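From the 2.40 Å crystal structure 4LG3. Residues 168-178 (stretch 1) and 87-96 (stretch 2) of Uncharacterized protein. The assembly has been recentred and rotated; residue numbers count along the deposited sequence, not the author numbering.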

HETATM    1  N   MSE A 168      14.120   6.738   7.795  1.00 63.42           N
HETATM    2  CA  MSE A 168      12.718   6.981   8.134  1.00 60.85           C
HETATM    3  C   MSE A 168      11.866   5.874   7.573  1.00 60.23           C
HETATM    4  O   MSE A 168      12.232   5.260   6.560  1.00 60.27           O
HETATM    5  CB  MSE A 168      12.225   8.339   7.637  1.00 63.59           C
HETATM    6  CG  MSE A 168      12.186   8.471   6.121  1.00 70.85           C
HETATM    7 SE   MSE A 168      12.365  10.337   5.682  0.75 81.94          SE
HETATM    8  CE  MSE A 168      14.255  10.536   5.975  1.00 81.28           C
ATOM      9  N   LEU A 169      10.731   5.610   8.238  1.00 52.11           N
ATOM     10  CA  LEU A 169       9.796   4.589   7.825  1.00 48.04           C
ATOM     11  C   LEU A 169       9.029   5.059   6.586  1.00 54.54           C
ATOM     12  O   LEU A 169       8.848   4.272   5.651  1.00 53.35           O
ATOM     13  CB  LEU A 169       8.836   4.210   8.981  1.00 45.90           C
ATOM     14  CG  LEU A 169       7.686   3.196   8.667  1.00 46.07           C
ATOM     15  CD1 LEU A 169       8.211   1.815   8.174  1.00 44.01           C
ATOM     16  CD2 LEU A 169       6.734   3.074   9.813  1.00 44.05           C
ATOM     17  N   ASN A 170       8.584   6.335   6.587  1.00 53.40           N
ATOM     18  CA  ASN A 170       7.769   6.899   5.524  1.00 52.45           C
ATOM     19  C   ASN A 170       8.535   8.026   4.777  1.00 56.38           C
ATOM     20  O   ASN A 170       8.411   9.208   5.133  1.00 57.09           O
ATOM     21  CB  ASN A 170       6.425   7.388   6.102  1.00 53.67           C
ATOM     22  CG  ASN A 170       5.235   7.143   5.199  1.00 83.80           C
ATOM     23  OD1 ASN A 170       5.322   7.148   3.959  1.00 71.78           O
ATOM     24  ND2 ASN A 170       4.088   6.917   5.814  1.00 81.28           N
ATOM     25  N   PRO A 171       9.318   7.664   3.720  1.00 50.04           N
ATOM     26  CA  PRO A 171      10.046   8.690   2.956  1.00 50.14           C
ATOM     27  C   PRO A 171       9.155   9.520   2.041  1.00 53.86           C
ATOM     28  O   PRO A 171       9.605  10.532   1.532  1.00 54.22           O
ATOM     29  CB  PRO A 171      11.035   7.871   2.104  1.00 51.79           C
ATOM     30  CG  PRO A 171      10.441   6.555   1.968  1.00 54.52           C
ATOM     31  CD  PRO A 171       9.553   6.311   3.164  1.00 49.72           C
ATOM     32  N   VAL A 172       7.925   9.056   1.769  1.00 51.83           N
ATOM     33  CA  VAL A 172       7.002   9.680   0.814  1.00 52.88           C
ATOM     34  C   VAL A 172       5.576   9.368   1.250  1.00 57.81           C
ATOM     35  O   VAL A 172       5.138   8.215   1.164  1.00 59.97           O
ATOM     36  CB  VAL A 172       7.263   9.180  -0.659  1.00 56.69           C
ATOM     37  CG1 VAL A 172       6.155   9.610  -1.592  1.00 55.79           C
ATOM     38  CG2 VAL A 172       8.605   9.652  -1.211  1.00 58.54           C
ATOM     39  N   PHE A 173       4.842  10.405   1.631  1.00 52.23           N
ATOM     40  CA  PHE A 173       3.445  10.348   2.044  1.00 49.58           C
ATOM     41  C   PHE A 173       2.489  10.303   0.825  1.00 54.91           C
ATOM     42  O   PHE A 173       2.774  10.890  -0.235  1.00 56.20           O
ATOM     43  CB  PHE A 173       3.096  11.566   2.954  1.00 50.43           C
ATOM     44  CG  PHE A 173       3.534  11.385   4.392  1.00 50.21           C
ATOM     45  CD1 PHE A 173       3.008  10.353   5.178  1.00 49.78           C
ATOM     46  CD2 PHE A 173       4.478  12.235   4.961  1.00 51.79           C
ATOM     47  CE1 PHE A 173       3.426  10.179   6.505  1.00 50.18           C
ATOM     48  CE2 PHE A 173       4.907  12.046   6.284  1.00 54.40           C
ATOM     49  CZ  PHE A 173       4.378  11.015   7.048  1.00 50.05           C
ATOM     50  N   PRO A 174       1.308   9.673   0.986  1.00 51.18           N
ATOM     51  CA  PRO A 174       0.352   9.630  -0.134  1.00 50.79           C
ATOM     52  C   PRO A 174      -0.275  10.988  -0.374  1.00 53.00           C
ATOM     53  O   PRO A 174      -0.253  11.845   0.492  1.00 54.84           O
ATOM     54  CB  PRO A 174      -0.693   8.588   0.331  1.00 51.22           C
ATOM     55  CG  PRO A 174      -0.029   7.848   1.485  1.00 54.74           C
ATOM     56  CD  PRO A 174       0.795   8.913   2.143  1.00 51.50           C
ATOM     57  N   GLU A 175      -0.785  11.182  -1.571  1.00 48.78           N
ATOM     58  CA  GLU A 175      -1.515  12.383  -1.982  1.00 50.16           C
ATOM     59  C   GLU A 175      -2.850  11.948  -2.533  1.00 51.63           C
ATOM     60  O   GLU A 175      -2.899  10.838  -3.073  1.00 48.72           O
ATOM     61  CB  GLU A 175      -0.777  13.143  -3.118  1.00 53.28           C
ATOM     62  CG  GLU A 175       0.654  13.567  -2.893  1.00 64.82           C
ATOM     63  CD  GLU A 175       1.228  14.253  -4.118  1.00 78.42           C
ATOM     64  OE1 GLU A 175       0.713  14.009  -5.234  1.00 56.34           O
ATOM     65  OE2 GLU A 175       2.155  15.079  -3.953  1.00 77.06           O
ATOM     66  N   PRO A 176      -3.900  12.806  -2.595  1.00 47.93           N
ATOM     67  CA  PRO A 176      -5.111  12.386  -3.326  1.00 46.60           C
ATOM     68  C   PRO A 176      -4.787  12.211  -4.818  1.00 50.02           C
ATOM     69  O   PRO A 176      -3.739  12.669  -5.275  1.00 52.90           O
ATOM     70  CB  PRO A 176      -6.101  13.535  -3.087  1.00 49.24           C
ATOM     71  CG  PRO A 176      -5.503  14.368  -2.001  1.00 53.67           C
ATOM     72  CD  PRO A 176      -4.035  14.185  -2.069  1.00 49.30           C
ATOM     73  N   PHE A 177      -5.629  11.512  -5.564  1.00 43.09           N
ATOM     74  CA  PHE A 177      -5.435  11.385  -7.014  1.00 43.28           C
ATOM     75  C   PHE A 177      -6.782  11.688  -7.661  1.00 50.82           C
ATOM     76  O   PHE A 177      -7.823  11.504  -7.003  1.00 48.10           O
ATOM     77  CB  PHE A 177      -4.787  10.067  -7.476  1.00 42.39           C
ATOM     78  CG  PHE A 177      -5.610   8.799  -7.477  1.00 41.67           C
ATOM     79  CD1 PHE A 177      -6.589   8.583  -8.454  1.00 44.43           C
ATOM     80  CD2 PHE A 177      -5.310   7.760  -6.603  1.00 41.17           C
ATOM     81  CE1 PHE A 177      -7.306   7.395  -8.494  1.00 43.93           C
ATOM     82  CE2 PHE A 177      -6.035   6.568  -6.635  1.00 43.28           C
ATOM     83  CZ  PHE A 177      -7.026   6.392  -7.588  1.00 42.02           C
ATOM     84  N   PRO A 178      -6.794  12.261  -8.885  1.00 51.66           N
ATOM     85  CA  PRO A 178      -8.068  12.712  -9.458  1.00 54.08           C
ATOM     86  C   PRO A 178      -9.044  11.591  -9.803  1.00 58.81           C
ATOM     87  O   PRO A 178      -8.664  10.512 -10.253  1.00 57.26           O
ATOM     88  CB  PRO A 178      -7.649  13.482 -10.714  1.00 57.76           C
ATOM     89  CG  PRO A 178      -6.221  13.791 -10.521  1.00 61.94           C
ATOM     90  CD  PRO A 178      -5.671  12.626  -9.764  1.00 54.27           C
TER
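Stretch 2, residues 87-96: AFGKTVLATA

Residues 87-96 lie along residues 168-178 in a modest, largely apolar contact of 430 Å², held by side-chain packing and by carbon atoms resting on backbone carbonyls, with no hydrogen bond passing between the two stretches. Stretch 2 is strand from V92 to A96, and the strand continues later in the chain; stretch 1 is mostly loop, with a short strand at E175-P176. The two run in the same general direction: L169 lies nearest K90 (7.3 Å between CA atoms), N170 nearest T91 (CA to CA, 6.4 Å) and P174 nearest L93 (CA to CA, 6.3 Å). The register therefore slips: the step of four residues from N170 to P174 is matched by a step of two, from T91 to L93.

The contact is densest at its start. L169, with chi1 t and chi2 p, leaves its backbone sideways, but its branched end reaches stretch 2: CD1 lies 3.4 Å from F88 O and 4.0 Å from K90 N, while CD2 meets the edge of the F88 ring, 4.0 Å from CD1 of F88. T91 points toward stretch 1, and its methyl CG2 sits 3.4 Å from L169 O and also packs beside N170. CG2 makes the closest approach; OG1 is hydrogen-bonded elsewhere in the structure.

P171, V172 and F173 make no close contact, and F173 points away. The chain returns at P174, whose CG is 3.6 Å from V92 O and 4.3 Å from V92 CG1. E175 and P176 are out of reach, before F177 turns its side chain toward stretch 2 and brings CE2 to 3.6 Å from T95 O, the carbonyl approaching the ring obliquely.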

ATOM      1  N   ALA A  87       3.019  -4.055  10.331  1.00 46.48           N
ATOM      2  CA  ALA A  87       2.424  -2.715  10.284  1.00 45.43           C
ATOM      3  C   ALA A  87       3.457  -1.600  10.122  1.00 50.76           C
ATOM      4  O   ALA A  87       3.219  -0.667   9.359  1.00 51.71           O
ATOM      5  CB  ALA A  87       1.612  -2.468  11.548  1.00 46.47           C
ATOM      6  N   PHE A  88       4.594  -1.676  10.841  1.00 47.15           N
ATOM      7  CA  PHE A  88       5.613  -0.624  10.786  1.00 45.29           C
ATOM      8  C   PHE A  88       6.880  -1.107  10.095  1.00 48.25           C
ATOM      9  O   PHE A  88       7.969  -0.673  10.435  1.00 49.32           O
ATOM     10  CB  PHE A  88       5.881  -0.077  12.192  1.00 47.69           C
ATOM     11  CG  PHE A  88       4.595   0.441  12.803  1.00 48.37           C
ATOM     12  CD1 PHE A  88       4.017   1.628  12.349  1.00 49.16           C
ATOM     13  CD2 PHE A  88       3.922  -0.294  13.775  1.00 49.98           C
ATOM     14  CE1 PHE A  88       2.792   2.068  12.857  1.00 49.73           C
ATOM     15  CE2 PHE A  88       2.695   0.148  14.285  1.00 52.37           C
ATOM     16  CZ  PHE A  88       2.129   1.318  13.806  1.00 50.16           C
ATOM     17  N   GLY A  89       6.700  -1.970   9.090  1.00 43.68           N
ATOM     18  CA  GLY A  89       7.757  -2.503   8.239  1.00 43.53           C
ATOM     19  C   GLY A  89       7.454  -2.216   6.780  1.00 46.94           C
ATOM     20  O   GLY A  89       8.102  -2.758   5.879  1.00 47.44           O
ATOM     21  N   LYS A  90       6.447  -1.354   6.539  1.00 42.02           N
ATOM     22  CA  LYS A  90       5.942  -1.000   5.207  1.00 41.66           C
ATOM     23  C   LYS A  90       5.075   0.219   5.335  1.00 44.00           C
ATOM     24  O   LYS A  90       4.712   0.584   6.461  1.00 41.77           O
ATOM     25  CB  LYS A  90       5.124  -2.175   4.583  1.00 42.36           C
ATOM     26  CG  LYS A  90       3.817  -2.426   5.324  1.00 32.91           C
ATOM     27  CD  LYS A  90       3.154  -3.762   5.064  1.00 40.87           C
ATOM     28  CE  LYS A  90       1.863  -3.802   5.845  1.00 36.21           C
ATOM     29  NZ  LYS A  90       1.262  -5.134   5.811  1.00 44.78           N
ATOM     30  N   THR A  91       4.739   0.852   4.182  1.00 40.34           N
ATOM     31  CA  THR A  91       3.877   2.038   4.120  1.00 38.50           C
ATOM     32  C   THR A  91       2.923   1.921   2.943  1.00 38.63           C
ATOM     33  O   THR A  91       3.117   1.099   2.073  1.00 36.06           O
ATOM     34  CB  THR A  91       4.690   3.361   4.037  1.00 42.91           C
ATOM     35  OG1 THR A  91       5.522   3.361   2.876  1.00 40.55           O
ATOM     36  CG2 THR A  91       5.476   3.668   5.297  1.00 37.90           C
ATOM     37  N   VAL A  92       1.917   2.778   2.915  1.00 37.23           N
ATOM     38  CA  VAL A  92       0.885   2.879   1.887  1.00 36.61           C
ATOM     39  C   VAL A  92       1.425   3.653   0.700  1.00 40.97           C
ATOM     40  O   VAL A  92       1.860   4.792   0.858  1.00 41.50           O
ATOM     41  CB  VAL A  92      -0.396   3.565   2.458  1.00 38.50           C
ATOM     42  CG1 VAL A  92      -1.468   3.747   1.392  1.00 37.16           C
ATOM     43  CG2 VAL A  92      -0.935   2.782   3.633  1.00 37.00           C
ATOM     44  N   LEU A  93       1.352   3.036  -0.485  1.00 37.52           N
ATOM     45  CA  LEU A  93       1.714   3.645  -1.760  1.00 36.96           C
ATOM     46  C   LEU A  93       0.463   4.171  -2.504  1.00 41.83           C
ATOM     47  O   LEU A  93       0.561   5.133  -3.257  1.00 43.58           O
ATOM     48  CB  LEU A  93       2.465   2.647  -2.649  1.00 35.64           C
ATOM     49  CG  LEU A  93       3.853   2.189  -2.206  1.00 38.58           C
ATOM     50  CD1 LEU A  93       4.514   1.386  -3.303  1.00 37.01           C
ATOM     51  CD2 LEU A  93       4.755   3.383  -1.770  1.00 40.55           C
ATOM     52  N   ALA A  94      -0.707   3.548  -2.290  1.00 36.63           N
ATOM     53  CA  ALA A  94      -1.944   3.920  -2.970  1.00 36.51           C
ATOM     54  C   ALA A  94      -3.129   3.257  -2.326  1.00 39.55           C
ATOM     55  O   ALA A  94      -2.993   2.164  -1.769  1.00 39.07           O
ATOM     56  CB  ALA A  94      -1.877   3.502  -4.459  1.00 38.02           C
ATOM     57  N   THR A  95      -4.314   3.883  -2.467  1.00 36.57           N
ATOM     58  CA  THR A  95      -5.606   3.385  -1.978  1.00 36.41           C
ATOM     59  C   THR A  95      -6.720   3.744  -2.945  1.00 42.92           C
ATOM     60  O   THR A  95      -6.642   4.770  -3.623  1.00 42.81           O
ATOM     61  CB  THR A  95      -5.994   3.949  -0.567  1.00 41.55           C
ATOM     62  OG1 THR A  95      -6.199   5.362  -0.638  1.00 42.92           O
ATOM     63  CG2 THR A  95      -5.022   3.610   0.522  1.00 35.95           C
ATOM     64  N   ALA A  96      -7.811   2.951  -2.915  1.00 40.55           N
ATOM     65  CA  ALA A  96      -9.025   3.176  -3.695  1.00 40.61           C
ATOM     66  C   ALA A  96     -10.166   2.333  -3.160  1.00 43.48           C
ATOM     67  O   ALA A  96      -9.986   1.147  -2.865  1.00 41.55           O
ATOM     68  CB  ALA A  96      -8.789   2.861  -5.179  1.00 41.41           C
TER